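Local coordinates for protein endoglucanase (Clostridium thermocellum, PDB 2C4X) that is the C-terminal PKD and CBM44 part of a cellulosomal enzyme that probably hydrolyses cellulose, its CBM44 module recognising beta-glucan chains, including xyloglucan, at residues G111-S116 and A150-D155; V160-T165 and E221-T226. The protein carries 1 engineered substitution. All blocks are in the same frame, centred on the assembly; numbering follows the deposited sequence.

Contact 1 of 2, residues G111-S116 and A150-D155; sequences GGFTTS and AELKLD
Thr114, Thr115 and Ser116 run antiparallel to Lys153, Leu152 and Glu151, the strand axes approaching to 4.8 Å at 142°. Thr114-Lys153 and Ser116-Glu151 are hydrogen-bonded pairs with four backbone bonds in all, and Thr115-Leu152 between them is non-hydrogen-bonded. Beyond Thr114 a water continues the ladder, donating to Gly112 O and accepting from Asp155 N.

On the face carrying Ser116, Glu151 and Lys153, the serine OG lies between its own backbone N and carbonyl carbon (chi1 48°), where two charged side chains reach it. Ser116 OG accepts from Lys153 NZ at 3.2 Å and donates to Glu151 OE1 at 3.0 Å, meeting the anti lone pair. The hydroxyl thus bridges the two charged groups, gripped as both acceptor and donor, and may help to offset their charges. Thr115 and Leu152 turn to the other face, with Thr115 CG2 3.9 Å from Leu152 CD1, and pack on Trp140 and Val124. The Phe113 ring carries Leu154 CB over its centre, 3.9 Å above the plane, while Phe103 meets it edge-to-face.

Strand 114-117 is one of the two edge strands of its five-stranded antiparallel sheet; its pairing with 148-155 forms that edge of the CBM44 beta-sandwich.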
# COMPACT_ATOMS: atom_id res chain seq x y z
N GLY A 111 19.04 1.56 4.44
CA GLY A 111 18.35 0.39 4.99
C GLY A 111 18.99 -0.93 4.61
O GLY A 111 18.31 -1.97 4.57
N GLY A 112 20.29 -0.91 4.33
CA GLY A 112 21.01 -2.11 3.92
C GLY A 112 21.02 -2.37 2.42
O GLY A 112 21.70 -3.29 1.95
N PHE A 113 20.30 -1.54 1.66
CA PHE A 113 20.23 -1.68 0.20
C PHE A 113 21.54 -1.35 -0.52
O PHE A 113 22.24 -0.39 -0.16
CB PHE A 113 19.06 -0.88 -0.37
CG PHE A 113 17.72 -1.56 -0.23
CD1 PHE A 113 17.00 -1.48 0.96
CD2 PHE A 113 17.20 -2.31 -1.29
CE1 PHE A 113 15.77 -2.12 1.10
CE2 PHE A 113 15.97 -2.96 -1.16
CZ PHE A 113 15.25 -2.86 0.04
N THR A 114 21.87 -2.16 -1.53
CA THR A 114 23.08 -1.97 -2.33
C THR A 114 22.73 -2.05 -3.81
O THR A 114 21.60 -2.38 -4.16
CB THR A 114 24.17 -3.04 -2.01
OG1 THR A 114 23.66 -4.35 -2.28
CG2 THR A 114 24.60 -2.98 -0.55
N THR A 115 23.69 -1.77 -4.68
CA THR A 115 23.44 -1.89 -6.12
C THR A 115 24.42 -2.86 -6.79
O THR A 115 25.52 -3.10 -6.30
CB THR A 115 23.51 -0.53 -6.82
OG1 THR A 115 24.78 0.07 -6.56
CG2 THR A 115 22.40 0.41 -6.32
N SER A 116 23.98 -3.43 -7.91
CA SER A 116 24.86 -4.17 -8.79
C SER A 116 24.30 -4.12 -10.20
O SER A 116 23.16 -3.69 -10.41
CB SER A 116 25.03 -5.62 -8.31
OG SER A 116 23.80 -6.23 -8.00
N ALA A 150 20.28 -4.21 -14.10
CA ALA A 150 20.72 -3.51 -12.89
C ALA A 150 19.81 -3.90 -11.74
O ALA A 150 18.61 -4.06 -11.93
CB ALA A 150 20.73 -1.99 -13.11
N GLU A 151 20.39 -4.06 -10.55
CA GLU A 151 19.62 -4.42 -9.34
C GLU A 151 19.79 -3.39 -8.24
O GLU A 151 20.87 -2.83 -8.06
CB GLU A 151 20.03 -5.79 -8.78
CG GLU A 151 19.81 -6.96 -9.70
CD GLU A 151 20.95 -7.14 -10.70
OE1 GLU A 151 22.12 -6.89 -10.35
OE2 GLU A 151 20.67 -7.54 -11.83
N LEU A 152 18.71 -3.17 -7.50
CA LEU A 152 18.75 -2.50 -6.21
C LEU A 152 18.28 -3.56 -5.22
O LEU A 152 17.12 -3.99 -5.28
CB LEU A 152 17.81 -1.28 -6.20
CG LEU A 152 17.69 -0.52 -4.88
CD1 LEU A 152 19.05 -0.01 -4.43
CD2 LEU A 152 16.67 0.62 -4.98
N LYS A 153 19.16 -3.98 -4.31
CA LYS A 153 18.95 -5.23 -3.59
C LYS A 153 19.32 -5.19 -2.11
O LYS A 153 20.16 -4.39 -1.68
CB LYS A 153 19.71 -6.37 -4.30
CG LYS A 153 21.24 -6.30 -4.10
CD LYS A 153 21.96 -7.33 -4.93
CE LYS A 153 23.46 -7.27 -4.70
NZ LYS A 153 24.15 -8.28 -5.58
N LEU A 154 18.67 -6.05 -1.35
CA LEU A 154 18.95 -6.26 0.05
C LEU A 154 19.30 -7.74 0.24
O LEU A 154 18.45 -8.61 -0.01
CB LEU A 154 17.71 -5.93 0.89
CG LEU A 154 17.72 -5.42 2.34
CD1 LEU A 154 16.63 -6.13 3.12
CD2 LEU A 154 19.06 -5.50 3.09
N ASP A 155 20.53 -8.03 0.66
CA ASP A 155 20.86 -9.35 1.17
C ASP A 155 20.74 -9.24 2.68
O ASP A 155 21.44 -8.47 3.32
CB ASP A 155 22.28 -9.79 0.77
CG ASP A 155 22.43 -10.05 -0.71
OD1 ASP A 155 21.90 -11.08 -1.22
OD2 ASP A 155 23.11 -9.22 -1.37
O HOH W 1 22.21 -5.68 1.07
O HOH W 2 23.88 -6.56 -0.30

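Contact 2 of 2, residues V160-T165 and E221-T226; sequences VVPGTT and EDVDPT
Pro162 reaches across to residues 221-226 with CB, CG and CD of its ring. Pro162 CB lies 3.6 Å from Glu221 O. The ring is puckered C-gamma exo, and Pro162 CG comes to 3.2 Å from Val223 O. Pro162 CD rests 3.9 Å from Pro225 CB, the two proline side chains crossing at about a right angle. Val223, directed at the Pro162 ring, also packs on Leu196 and Pro187.

Pro162 and Gly163 are the central residues of a type II turn from Val161 to Thr164, closed by Thr164 N bonding to Val161 O. Positive phi at Gly163 (101°) suits glycine. Glu221 starts away from residues 160-165, but its chain bends at chi2 (137°), which places CD, and its end comes near the turn, with Glu221 OE2 3.4 Å from Gly163 CA. Asp224 OD1 receives Thr226 N at 3.0 Å in an Asx turn.

Some polar groups are thus bonded within their own loop and others to residues outside both segments, such as Leu219 and Gln229. The two loops themselves meet through apolar and van der Waals contacts of Pro162 with Val223, Pro225 and two carbonyl oxygens, together with a carboxylate beside the bare glycine CA.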
# COMPACT_ATOMS: atom_id res chain seq x y z
N VAL A 160 11.34 -11.96 4.92
CA VAL A 160 9.91 -12.24 5.13
C VAL A 160 9.65 -13.73 5.34
O VAL A 160 10.41 -14.57 4.86
CB VAL A 160 9.03 -11.71 3.95
CG1 VAL A 160 9.13 -10.20 3.85
CG2 VAL A 160 9.43 -12.34 2.63
N VAL A 161 8.59 -14.05 6.08
CA VAL A 161 8.17 -15.44 6.20
C VAL A 161 7.45 -15.86 4.91
O VAL A 161 6.80 -15.02 4.28
CB VAL A 161 7.30 -15.72 7.47
CG1 VAL A 161 8.05 -15.32 8.75
CG2 VAL A 161 5.94 -15.04 7.39
N PRO A 162 7.59 -17.13 4.50
CA PRO A 162 6.85 -17.64 3.35
C PRO A 162 5.35 -17.37 3.43
O PRO A 162 4.75 -17.51 4.50
CB PRO A 162 7.13 -19.14 3.40
CG PRO A 162 8.46 -19.25 4.05
CD PRO A 162 8.47 -18.16 5.09
N GLY A 163 4.76 -16.96 2.32
CA GLY A 163 3.33 -16.62 2.26
C GLY A 163 3.06 -15.12 2.29
O GLY A 163 1.93 -14.69 2.05
N THR A 164 4.10 -14.33 2.57
CA THR A 164 3.96 -12.87 2.75
C THR A 164 3.82 -12.12 1.43
O THR A 164 4.57 -12.36 0.48
CB THR A 164 5.19 -12.29 3.51
OG1 THR A 164 5.37 -12.99 4.74
CG2 THR A 164 5.04 -10.78 3.78
N THR A 165 2.86 -11.20 1.37
CA THR A 165 2.74 -10.31 0.23
C THR A 165 3.42 -8.98 0.56
O THR A 165 3.06 -8.31 1.52
CB THR A 165 1.27 -10.09 -0.18
OG1 THR A 165 0.68 -11.35 -0.53
CG2 THR A 165 1.17 -9.15 -1.38
N GLU A 221 4.19 -19.88 -0.11
CA GLU A 221 4.12 -20.57 1.18
C GLU A 221 5.05 -21.78 1.35
O GLU A 221 5.40 -22.14 2.48
CB GLU A 221 2.68 -20.98 1.47
CG GLU A 221 2.24 -20.59 2.86
CD GLU A 221 0.85 -20.00 2.88
OE1 GLU A 221 -0.13 -20.77 2.78
OE2 GLU A 221 0.73 -18.75 3.01
N ASP A 222 5.43 -22.41 0.24
CA ASP A 222 6.23 -23.64 0.29
C ASP A 222 7.76 -23.44 0.34
O ASP A 222 8.51 -24.41 0.36
CB ASP A 222 5.84 -24.61 -0.84
CG ASP A 222 6.11 -24.05 -2.23
OD1 ASP A 222 6.52 -22.88 -2.36
OD2 ASP A 222 5.91 -24.80 -3.21
N VAL A 223 8.19 -22.18 0.36
CA VAL A 223 9.61 -21.84 0.49
C VAL A 223 10.14 -22.23 1.87
O VAL A 223 9.46 -22.01 2.88
CB VAL A 223 9.82 -20.32 0.26
CG1 VAL A 223 11.25 -19.89 0.60
CG2 VAL A 223 9.48 -19.94 -1.17
N ASP A 224 11.34 -22.81 1.93
CA ASP A 224 11.99 -23.09 3.20
C ASP A 224 12.21 -21.78 3.98
O ASP A 224 12.91 -20.88 3.50
CB ASP A 224 13.31 -23.84 2.97
CG ASP A 224 13.91 -24.42 4.26
OD1 ASP A 224 13.72 -23.84 5.34
OD2 ASP A 224 14.60 -25.45 4.17
N PRO A 225 11.61 -21.66 5.19
CA PRO A 225 11.73 -20.41 5.95
C PRO A 225 13.15 -20.10 6.47
O PRO A 225 13.42 -18.97 6.86
CB PRO A 225 10.76 -20.62 7.13
CG PRO A 225 10.63 -22.10 7.27
CD PRO A 225 10.80 -22.68 5.89
N THR A 226 14.03 -21.10 6.45
CA THR A 226 15.40 -20.93 6.96
C THR A 226 16.39 -20.41 5.90
O THR A 226 17.50 -20.01 6.24
CB THR A 226 15.93 -22.23 7.60
OG1 THR A 226 15.96 -23.28 6.62
CG2 THR A 226 15.03 -22.67 8.75

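Both contacts belong to the CBM44 beta-sandwich, but they tie different elements, and their nearest atoms are about 8 Å apart. Contact 1 is partly buried and joins two neighbouring strands of one sheet. Contact 2 lies on the surface, where the loop between strands 148-155 and 165-172 meets the one between 211-218 and 229-238. Strand 148-155 connects them along the chain, since it supplies one side of contact 1 and then leads into the first loop of contact 2. The chemistry follows the setting: contact 1 combines a backbone ladder, a bridging hydroxyl and aromatic packing over 544 Å², whereas contact 2 buries 234 Å² and rests on proline packing and the carboxylate beside the glycine.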